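Local coordinates for protein glycosyltransferase Gtf1 (Streptococcus pneumoniae, PDB 4PQG) that is a glycosyltransferase of the GT-B fold that carries an extended beta-sheet domain in addition to its two Rossmann-like domains, at residues L169-F174 with D184-Q189; F283-D288 with P306-I311; T310-S315 with K495-K500. All blocks are in the same frame, centred on the assembly; numbering follows the deposited sequence.

Contact 1: L169-F174 with D184-Q189; sequences LYQRTF and DILMNQ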
loop_
_atom_site.group_PDB
_atom_site.type_symbol
_atom_site.label_atom_id
_atom_site.label_comp_id
_atom_site.label_asym_id
_atom_site.label_seq_id
_atom_site.Cartn_x
_atom_site.Cartn_y
_atom_site.Cartn_z
ATOM N N LEU A 169 7.692 0.281 27.077
ATOM C CA LEU A 169 6.396 0.944 26.863
ATOM C C LEU A 169 5.309 0.288 27.700
ATOM O O LEU A 169 5.047 -0.885 27.525
ATOM C CB LEU A 169 6.001 0.897 25.390
ATOM C CG LEU A 169 4.613 1.461 25.056
ATOM C CD1 LEU A 169 4.534 2.940 25.396
ATOM C CD2 LEU A 169 4.251 1.205 23.590
ATOM N N TYR A 170 4.665 1.031 28.594
ATOM C CA TYR A 170 3.547 0.441 29.352
ATOM C C TYR A 170 2.150 1.022 29.093
ATOM O O TYR A 170 1.140 0.357 29.362
ATOM C CB TYR A 170 3.843 0.381 30.856
ATOM C CG TYR A 170 4.091 1.710 31.510
ATOM C CD1 TYR A 170 3.041 2.441 32.072
ATOM C CD2 TYR A 170 5.385 2.241 31.588
ATOM C CE1 TYR A 170 3.261 3.668 32.689
ATOM C CE2 TYR A 170 5.614 3.471 32.204
ATOM C CZ TYR A 170 4.550 4.180 32.754
ATOM O OH TYR A 170 4.776 5.398 33.367
ATOM N N GLN A 171 2.082 2.250 28.593
ATOM C CA GLN A 171 0.779 2.910 28.412
ATOM C C GLN A 171 0.814 3.850 27.223
ATOM O O GLN A 171 1.819 4.544 26.996
ATOM C CB GLN A 171 0.388 3.697 29.674
ATOM C CG GLN A 171 -0.971 4.400 29.645
ATOM C CD GLN A 171 -1.336 4.987 31.001
ATOM O OE1 GLN A 171 -1.024 4.397 32.030
ATOM N NE2 GLN A 171 -1.986 6.164 31.009
ATOM N N ARG A 172 -0.288 3.854 26.475
ATOM C CA ARG A 172 -0.538 4.846 25.432
ATOM C C ARG A 172 -1.848 5.531 25.743
ATOM O O ARG A 172 -2.835 4.856 26.018
ATOM C CB ARG A 172 -0.702 4.169 24.079
ATOM C CG ARG A 172 0.557 3.632 23.491
ATOM C CD ARG A 172 0.433 3.669 21.980
ATOM N NE ARG A 172 1.617 3.080 21.379
ATOM C CZ ARG A 172 1.725 1.820 20.971
ATOM N NH1 ARG A 172 0.715 0.967 21.089
ATOM N NH2 ARG A 172 2.867 1.410 20.429
ATOM N N THR A 173 -1.879 6.855 25.672
ATOM C CA THR A 173 -3.115 7.593 25.946
ATOM C C THR A 173 -3.441 8.443 24.722
ATOM O O THR A 173 -2.542 9.040 24.137
ATOM C CB THR A 173 -2.982 8.484 27.210
ATOM O OG1 THR A 173 -2.846 7.662 28.371
ATOM C CG2 THR A 173 -4.211 9.399 27.398
ATOM N N PHE A 174 -4.715 8.474 24.343
ATOM C CA PHE A 174 -5.197 9.318 23.244
ATOM C C PHE A 174 -6.056 10.454 23.786
ATOM O O PHE A 174 -6.855 10.248 24.716
ATOM C CB PHE A 174 -5.928 8.483 22.175
ATOM C CG PHE A 174 -4.989 7.661 21.326
ATOM C CD1 PHE A 174 -4.555 8.133 20.089
ATOM C CD2 PHE A 174 -4.487 6.443 21.786
ATOM C CE1 PHE A 174 -3.654 7.405 19.324
ATOM C CE2 PHE A 174 -3.595 5.704 21.022
ATOM C CZ PHE A 174 -3.173 6.189 19.785
ATOM N N ASP A 184 -6.996 5.040 27.548
ATOM C CA ASP A 184 -5.619 4.568 27.753
ATOM C C ASP A 184 -5.515 3.153 27.212
ATOM O O ASP A 184 -6.460 2.380 27.324
ATOM C CB ASP A 184 -5.229 4.561 29.245
ATOM C CG ASP A 184 -5.583 5.860 29.955
ATOM O OD1 ASP A 184 -5.178 6.943 29.446
ATOM O OD2 ASP A 184 -6.260 5.801 31.027
ATOM N N ILE A 185 -4.370 2.804 26.640
ATOM C CA ILE A 185 -4.154 1.421 26.264
ATOM C C ILE A 185 -3.050 0.931 27.165
ATOM O O ILE A 185 -1.972 1.522 27.187
ATOM C CB ILE A 185 -3.741 1.240 24.784
ATOM C CG1 ILE A 185 -4.683 2.026 23.849
ATOM C CG2 ILE A 185 -3.676 -0.258 24.445
ATOM C CD1 ILE A 185 -4.182 2.130 22.402
ATOM N N LEU A 186 -3.330 -0.116 27.927
ATOM C CA LEU A 186 -2.307 -0.715 28.770
ATOM C C LEU A 186 -1.579 -1.739 27.916
ATOM O O LEU A 186 -2.207 -2.626 27.344
ATOM C CB LEU A 186 -2.922 -1.320 30.035
ATOM C CG LEU A 186 -3.700 -0.313 30.898
ATOM C CD1 LEU A 186 -4.144 -0.995 32.196
ATOM C CD2 LEU A 186 -2.880 0.943 31.198
ATOM N N MET A 187 -0.254 -1.580 27.822
ATOM C CA MET A 187 0.584 -2.373 26.940
ATOM C C MET A 187 1.305 -3.475 27.695
ATOM O O MET A 187 1.672 -3.316 28.859
ATOM C CB MET A 187 1.627 -1.475 26.256
ATOM C CG MET A 187 1.041 -0.295 25.502
ATOM S SD MET A 187 0.026 -0.781 24.087
ATOM C CE MET A 187 1.206 -1.784 23.174
ATOM N N ASN A 188 1.522 -4.595 27.019
ATOM C CA ASN A 188 2.368 -5.645 27.572
ATOM C C ASN A 188 3.175 -6.274 26.443
ATOM O O ASN A 188 2.639 -6.998 25.593
ATOM C CB ASN A 188 1.542 -6.678 28.354
ATOM C CG ASN A 188 2.387 -7.832 28.888
ATOM O OD1 ASN A 188 3.614 -7.774 28.899
ATOM N ND2 ASN A 188 1.722 -8.885 29.330
ATOM N N GLN A 189 4.460 -5.936 26.433
ATOM C CA GLN A 189 5.409 -6.402 25.418
ATOM C C GLN A 189 4.870 -6.229 23.989
ATOM O O GLN A 189 4.872 -7.166 23.193
ATOM C CB GLN A 189 5.851 -7.849 25.708
ATOM C CG GLN A 189 6.693 -8.017 26.982
ATOM C CD GLN A 189 7.956 -7.145 27.011
ATOM O OE1 GLN A 189 8.684 -7.030 26.014
ATOM N NE2 GLN A 189 8.225 -6.534 28.165
#
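T173 and D184 stand side by side on adjacent strands and point the same way, and the T173 hydroxyl donates to the carboxylate. T173 OG1 lies 2.7 Å from D184 OD1, which it meets on the anti side, 30° out of the carboxylate plane. From its own strand the same hydroxyl receives Q171 NE2, a nearly straight bond (175°) with T173 OG1 in the plane of the amide and 3.2 Å from NE2. This bond sets the rotation of the amide and leaves Q171 OE1 facing L186 CD2 at 4.0 Å. D184 uses its other oxygen, OD2, in a salt bridge to K198.

On the face that carries R172 and I185 the contacts change character. The M187 chain is bent at both chi2 and chi3, which brings SD and CE obliquely up to the R172 guanidinium, CE 3.5 Å from NH1. L169 CD2 sits over one face of that guanidinium, displaced toward its rim, while NE is paired with E158. L169 CG also meets M187 CG, at 4.0 Å. Farther along, the F174 ring and the I185 side chain cross obliquely, with F174 CE2 3.9 Å from I185 CD1.

R172 and I185 form a hydrogen-bonded pair, closed by I185 N to R172 O (2.6 Å) and R172 N to I185 O (3.0 Å); M187 N adds a bond to Y170 O. On the other edge of strand 166-175, Y170 and Q171 both face Y159 in a classic beta bulge. The two strands make one antiparallel beta hairpin of the extended, sequentially ordered sheet that marks the GtfA beta-sheet domain.

Contact 2: F283-D288 with P306-I311; sequences FIVSTD and PKIVTI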
loop_
_atom_site.group_PDB
_atom_site.type_symbol
_atom_site.label_atom_id
_atom_site.label_comp_id
_atom_site.label_asym_id
_atom_site.label_seq_id
_atom_site.Cartn_x
_atom_site.Cartn_y
_atom_site.Cartn_z
ATOM N N PHE A 283 -17.648 -11.004 -3.670
ATOM C CA PHE A 283 -16.205 -10.837 -3.797
ATOM C C PHE A 283 -15.903 -10.006 -5.038
ATOM O O PHE A 283 -16.614 -10.105 -6.046
ATOM C CB PHE A 283 -15.514 -12.191 -3.886
ATOM C CG PHE A 283 -15.636 -13.025 -2.636
ATOM C CD1 PHE A 283 -14.654 -12.954 -1.637
ATOM C CD2 PHE A 283 -16.719 -13.885 -2.449
ATOM C CE1 PHE A 283 -14.763 -13.722 -0.487
ATOM C CE2 PHE A 283 -16.831 -14.652 -1.302
ATOM C CZ PHE A 283 -15.844 -14.574 -0.322
ATOM N N ILE A 284 -14.866 -9.174 -4.946
ATOM C CA ILE A 284 -14.368 -8.404 -6.081
ATOM C C ILE A 284 -12.988 -8.933 -6.504
ATOM O O ILE A 284 -12.096 -9.093 -5.659
ATOM C CB ILE A 284 -14.264 -6.897 -5.744
ATOM C CG1 ILE A 284 -15.586 -6.372 -5.164
ATOM C CG2 ILE A 284 -13.866 -6.086 -6.976
ATOM C CD1 ILE A 284 -15.529 -4.908 -4.728
ATOM N N VAL A 285 -12.826 -9.233 -7.795
ATOM C CA VAL A 285 -11.510 -9.576 -8.372
ATOM C C VAL A 285 -11.182 -8.655 -9.535
ATOM O O VAL A 285 -12.088 -8.089 -10.135
ATOM C CB VAL A 285 -11.416 -11.034 -8.867
ATOM C CG1 VAL A 285 -11.637 -12.013 -7.729
ATOM C CG2 VAL A 285 -12.399 -11.287 -10.007
ATOM N N SER A 286 -9.900 -8.529 -9.887
ATOM C CA SER A 286 -9.498 -7.571 -10.910
ATOM C C SER A 286 -9.633 -8.030 -12.370
ATOM O O SER A 286 -9.684 -7.192 -13.265
ATOM C CB SER A 286 -8.073 -7.084 -10.670
ATOM O OG SER A 286 -8.010 -6.320 -9.476
ATOM N N THR A 287 -9.641 -9.337 -12.601
ATOM C CA THR A 287 -9.738 -9.879 -13.963
ATOM C C THR A 287 -10.774 -10.977 -14.046
ATOM O O THR A 287 -11.050 -11.646 -13.053
ATOM C CB THR A 287 -8.416 -10.485 -14.436
ATOM O OG1 THR A 287 -8.130 -11.653 -13.659
ATOM C CG2 THR A 287 -7.293 -9.487 -14.338
ATOM N N ASP A 288 -11.320 -11.186 -15.240
ATOM C CA ASP A 288 -12.273 -12.268 -15.468
ATOM C C ASP A 288 -11.659 -13.650 -15.316
ATOM O O ASP A 288 -12.356 -14.579 -14.947
ATOM C CB ASP A 288 -12.915 -12.172 -16.860
ATOM C CG ASP A 288 -13.962 -11.079 -16.944
ATOM O OD1 ASP A 288 -14.669 -10.834 -15.942
ATOM O OD2 ASP A 288 -14.070 -10.468 -18.023
ATOM N N PRO A 306 -20.622 -18.106 -3.890
ATOM C CA PRO A 306 -20.772 -16.683 -3.671
ATOM C C PRO A 306 -20.828 -15.922 -4.984
ATOM O O PRO A 306 -20.438 -16.449 -6.030
ATOM C CB PRO A 306 -19.508 -16.317 -2.891
ATOM C CG PRO A 306 -18.492 -17.318 -3.307
ATOM C CD PRO A 306 -19.214 -18.547 -3.781
ATOM N N LYS A 307 -21.330 -14.695 -4.917
ATOM C CA LYS A 307 -21.308 -13.784 -6.035
ATOM C C LYS A 307 -19.898 -13.221 -6.165
ATOM O O LYS A 307 -19.279 -12.836 -5.172
ATOM C CB LYS A 307 -22.309 -12.652 -5.827
ATOM C CG LYS A 307 -22.268 -11.613 -6.934
ATOM C CD LYS A 307 -23.457 -10.672 -6.904
ATOM C CE LYS A 307 -23.574 -9.964 -8.250
ATOM N NZ LYS A 307 -24.625 -8.910 -8.258
ATOM N N ILE A 308 -19.395 -13.190 -7.392
ATOM C CA ILE A 308 -18.046 -12.684 -7.659
ATOM C C ILE A 308 -18.115 -11.709 -8.817
ATOM O O ILE A 308 -18.575 -12.062 -9.893
ATOM C CB ILE A 308 -17.065 -13.816 -7.998
ATOM C CG1 ILE A 308 -16.996 -14.844 -6.863
ATOM C CG2 ILE A 308 -15.700 -13.252 -8.358
ATOM C CD1 ILE A 308 -16.140 -16.060 -7.181
ATOM N N VAL A 309 -17.669 -10.483 -8.597
ATOM C CA VAL A 309 -17.736 -9.456 -9.633
ATOM C C VAL A 309 -16.321 -9.052 -10.030
ATOM O O VAL A 309 -15.426 -9.010 -9.181
ATOM C CB VAL A 309 -18.608 -8.238 -9.207
ATOM C CG1 VAL A 309 -18.100 -7.583 -7.940
ATOM C CG2 VAL A 309 -18.702 -7.194 -10.316
ATOM N N THR A 310 -16.126 -8.776 -11.318
ATOM C CA THR A 310 -14.849 -8.315 -11.826
ATOM C C THR A 310 -14.822 -6.797 -11.913
ATOM O O THR A 310 -15.550 -6.201 -12.693
ATOM C CB THR A 310 -14.532 -8.919 -13.201
ATOM O OG1 THR A 310 -14.465 -10.351 -13.092
ATOM C CG2 THR A 310 -13.209 -8.371 -13.738
ATOM N N ILE A 311 -13.985 -6.169 -11.088
ATOM C CA ILE A 311 -13.783 -4.731 -11.159
ATOM C C ILE A 311 -12.294 -4.473 -11.015
ATOM O O ILE A 311 -11.722 -4.748 -9.954
ATOM C CB ILE A 311 -14.540 -3.958 -10.059
ATOM C CG1 ILE A 311 -15.989 -4.441 -9.918
ATOM C CG2 ILE A 311 -14.477 -2.460 -10.327
ATOM C CD1 ILE A 311 -16.651 -3.960 -8.643
#
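T310 OG1 is held by two bonds, one given and one received: it donates to D288 OD1 at 2.9 Å and accepts from N291 ND2. The hydroxyl meets D288 OD1 on the anti side, 28° out of the carboxylate plane, and the two side chains cross at about a right angle. D288 opens helix 288-301, whose N-cap is T287, with T287 OG1 bonded to Q290 N. The start of the helix would be expected to favour a negative charge on D288.

Between the strands the bonds run in the staggered parallel pattern. F283 binds twice, through N to K307 O and through O to V309 N, the latter at 2.8 Å. V285, two residues on, does the same, its N to V309 O and its O to I311 N; this last bond, 2.9 Å long, is bent to 144° as the chain leaves the strand. The pair is the beginning and end of a beta-alpha-beta unit, with helix 288-301 as the crossover and strand 308-310 as the edge of the seven-stranded parallel sheet in the N-terminal Rossmann-like domain.

F283, V285, I308 and T310 share one face of the sheet, where helix 288-301 packs through N291 and L294. P306 CB comes up in the plane of the F283 ring, 3.5 Å from CE2, and the rings of F274 and F298 also meet F283. The opposite face carries I284 and V309, lying side by side with their CG1 atoms 3.9 Å apart. V309 CG1 sits between the backbone N and carbonyl carbon (chi1 58°), which also brings it within 3.5 Å of F283 O. I284 CG2 crosses to I311 CB at 3.8 Å, and W501 of helix 494-508 packs against both isoleucines.

Contact 3: T310-S315 with K495-K500; sequences TIPVGS and KEILEK. With NAG (2-acetamido-2-deoxy-beta-D-glucopyranose), chain D.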
loop_
_atom_site.group_PDB
_atom_site.type_symbol
_atom_site.label_atom_id
_atom_site.label_comp_id
_atom_site.label_asym_id
_atom_site.label_seq_id
_atom_site.Cartn_x
_atom_site.Cartn_y
_atom_site.Cartn_z
ATOM N N THR A 310 -16.126 -8.776 -11.318
ATOM C CA THR A 310 -14.849 -8.315 -11.826
ATOM C C THR A 310 -14.822 -6.797 -11.913
ATOM O O THR A 310 -15.550 -6.201 -12.693
ATOM C CB THR A 310 -14.532 -8.919 -13.201
ATOM O OG1 THR A 310 -14.465 -10.351 -13.092
ATOM C CG2 THR A 310 -13.209 -8.371 -13.738
ATOM N N ILE A 311 -13.985 -6.169 -11.088
ATOM C CA ILE A 311 -13.783 -4.731 -11.159
ATOM C C ILE A 311 -12.294 -4.473 -11.015
ATOM O O ILE A 311 -11.722 -4.748 -9.954
ATOM C CB ILE A 311 -14.540 -3.958 -10.059
ATOM C CG1 ILE A 311 -15.989 -4.441 -9.918
ATOM C CG2 ILE A 311 -14.477 -2.460 -10.327
ATOM C CD1 ILE A 311 -16.651 -3.960 -8.643
ATOM N N PRO A 312 -11.654 -3.978 -12.088
ATOM C CA PRO A 312 -10.224 -3.657 -12.055
ATOM C C PRO A 312 -9.928 -2.710 -10.894
ATOM O O PRO A 312 -10.691 -1.773 -10.678
ATOM C CB PRO A 312 -10.008 -2.935 -13.377
ATOM C CG PRO A 312 -11.009 -3.554 -14.296
ATOM C CD PRO A 312 -12.223 -3.805 -13.446
ATOM N N VAL A 313 -8.828 -2.963 -10.176
ATOM C CA VAL A 313 -8.402 -2.149 -9.037
ATOM C C VAL A 313 -7.825 -0.808 -9.480
ATOM O O VAL A 313 -7.623 0.090 -8.672
ATOM C CB VAL A 313 -7.377 -2.878 -8.117
ATOM C CG1 VAL A 313 -8.034 -4.030 -7.372
ATOM C CG2 VAL A 313 -6.149 -3.353 -8.889
ATOM N N GLY A 314 -7.554 -0.672 -10.767
ATOM C CA GLY A 314 -7.045 0.597 -11.278
ATOM C C GLY A 314 -7.700 0.940 -12.598
ATOM O O GLY A 314 -8.283 0.080 -13.253
ATOM N N SER A 315 -7.591 2.205 -12.990
ATOM C CA SER A 315 -8.034 2.631 -14.311
ATOM C C SER A 315 -7.174 3.826 -14.701
ATOM O O SER A 315 -6.503 4.405 -13.849
ATOM C CB SER A 315 -9.529 2.977 -14.294
ATOM O OG SER A 315 -9.809 3.992 -13.339
ATOM N N LYS A 495 -13.393 6.310 -17.445
ATOM C CA LYS A 495 -14.798 6.394 -17.878
ATOM C C LYS A 495 -15.535 5.057 -17.774
ATOM O O LYS A 495 -16.610 4.996 -17.179
ATOM C CB LYS A 495 -14.917 7.027 -19.264
ATOM C CG LYS A 495 -14.489 8.487 -19.237
ATOM C CD LYS A 495 -14.766 9.235 -20.533
ATOM C CE LYS A 495 -14.240 10.659 -20.420
ATOM N NZ LYS A 495 -14.203 11.347 -21.738
ATOM N N GLU A 496 -14.944 3.986 -18.306
ATOM C CA GLU A 496 -15.519 2.637 -18.168
ATOM C C GLU A 496 -15.667 2.199 -16.700
ATOM O O GLU A 496 -16.698 1.632 -16.313
ATOM C CB GLU A 496 -14.678 1.584 -18.911
ATOM C CG GLU A 496 -14.479 1.784 -20.409
ATOM C CD GLU A 496 -13.297 0.979 -20.958
ATOM O OE1 GLU A 496 -13.475 -0.229 -21.267
ATOM O OE2 GLU A 496 -12.185 1.556 -21.078
ATOM N N ILE A 497 -14.629 2.432 -15.894
ATOM C CA ILE A 497 -14.608 1.915 -14.510
ATOM C C ILE A 497 -15.685 2.540 -13.610
ATOM O O ILE A 497 -16.269 1.850 -12.774
ATOM C CB ILE A 497 -13.201 2.008 -13.862
ATOM C CG1 ILE A 497 -12.966 0.857 -12.882
ATOM C CG2 ILE A 497 -13.004 3.329 -13.133
ATOM C CD1 ILE A 497 -13.035 -0.511 -13.509
ATOM N N LEU A 498 -15.942 3.834 -13.810
ATOM C CA LEU A 498 -16.987 4.575 -13.100
ATOM C C LEU A 498 -18.343 3.910 -13.249
ATOM O O LEU A 498 -19.104 3.812 -12.282
ATOM C CB LEU A 498 -17.065 6.015 -13.611
ATOM C CG LEU A 498 -15.848 6.895 -13.325
ATOM C CD1 LEU A 498 -15.853 8.161 -14.171
ATOM C CD2 LEU A 498 -15.764 7.236 -11.845
ATOM N N GLU A 499 -18.629 3.453 -14.468
ATOM C CA GLU A 499 -19.874 2.757 -14.767
ATOM C C GLU A 499 -19.950 1.415 -14.068
ATOM O O GLU A 499 -21.029 0.991 -13.656
ATOM C CB GLU A 499 -20.045 2.578 -16.282
ATOM C CG GLU A 499 -20.474 3.849 -16.999
ATOM C CD GLU A 499 -21.785 4.399 -16.458
ATOM O OE1 GLU A 499 -22.759 3.620 -16.330
ATOM O OE2 GLU A 499 -21.835 5.607 -16.142
ATOM N N LYS A 500 -18.809 0.742 -13.937
ATOM C CA LYS A 500 -18.783 -0.538 -13.234
ATOM C C LYS A 500 -19.089 -0.319 -11.755
ATOM O O LYS A 500 -19.859 -1.071 -11.157
ATOM C CB LYS A 500 -17.440 -1.255 -13.414
ATOM C CG LYS A 500 -17.109 -1.572 -14.864
ATOM C CD LYS A 500 -15.904 -2.493 -15.007
ATOM C CE LYS A 500 -15.391 -2.517 -16.439
ATOM N NZ LYS A 500 -16.369 -3.135 -17.382
HETATM C C1 NAG D . -1.353 -6.593 -5.252
HETATM C C2 NAG D . -1.052 -7.634 -6.322
HETATM C C3 NAG D . -1.148 -6.719 -7.549
HETATM C C4 NAG D . -2.449 -5.900 -7.565
HETATM C C5 NAG D . -2.692 -5.214 -6.192
HETATM C C6 NAG D . -3.920 -4.313 -6.129
HETATM C C7 NAG D . 0.624 -9.387 -6.557
HETATM C C8 NAG D . 2.081 -9.716 -6.400
HETATM N N2 NAG D . 0.293 -8.149 -6.230
HETATM O O1 NAG D . -0.659 -6.568 -4.038
HETATM O O3 NAG D . -0.961 -7.428 -8.762
HETATM O O4 NAG D . -2.339 -4.920 -8.569
HETATM O O5 NAG D . -2.727 -6.268 -5.227
HETATM O O6 NAG D . -5.047 -5.153 -6.234
HETATM O O7 NAG D . -0.184 -10.243 -6.954
#
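Apolar packing of a loop against the C-terminal helix makes this contact: the chain leaving strand 308-310, on its way to strand 330-334, rests on helix 494-508 through I311, P312 and S315. I497 is the side chain on which all three converge. Its CD1 reaches the proline ring, 3.4 Å from P312 CD and 3.7 Å from P312 CG, the first tighter than usual for two carbons. The two side chains slide past each other in opposite directions. I497 has chi1 at -148°, well off a staggered position, which together with the short approach suggests a slightly strained fit. I311 CG2 meets the same CD1 at 4.0 Å, its side chain nearly perpendicular to that of I497.

The other branch of I497 takes the serine. CG2 lies 3.3 Å from S315 OG, a hydroxyl that is hydrogen-bonded to T494 OG1 near the start of the helix. In GT-B enzymes the C-terminal helix commonly crosses back onto the N-terminal domain, and the packing here fits that pattern, since I497 also touches V35 of helix 24-38, which belongs to the N-terminal part of the chain.

One turn farther along the helix, K500 adds its aliphatic part, with CD 4.2 Å from P312 CD. V313 turns away from the helix, its CG1 and CG2 both 3.4 Å from O6 of the bound 2-acetamido-2-deoxy-beta-D-glucopyranose. F414 touches both P312 and V313, while the sugar itself is hydrogen-bonded to neighbours that include E412, H250 and the backbone N of F414.

Contacts 2 and 3 adjoin, with centres about 11 Å apart: they share T310 and I311, and S286 of contact 2 packs on P312 and V313 of contact 3. I311 thus serves a sheet and a helix in turn. Contact 1 lies far off, its centre about 42 Å from that of contact 3 and on the opposite side of the chain's centre, in a separate domain. Contacts 1 and 2 are both strand pairs, antiparallel and locally hairpin-linked in the first, parallel and joined by a helix in the second. Contact 1 is the more exposed and polar; contact 2 has more buried side chains, while contact 3 relies on apolar packing across 179 intervening residues.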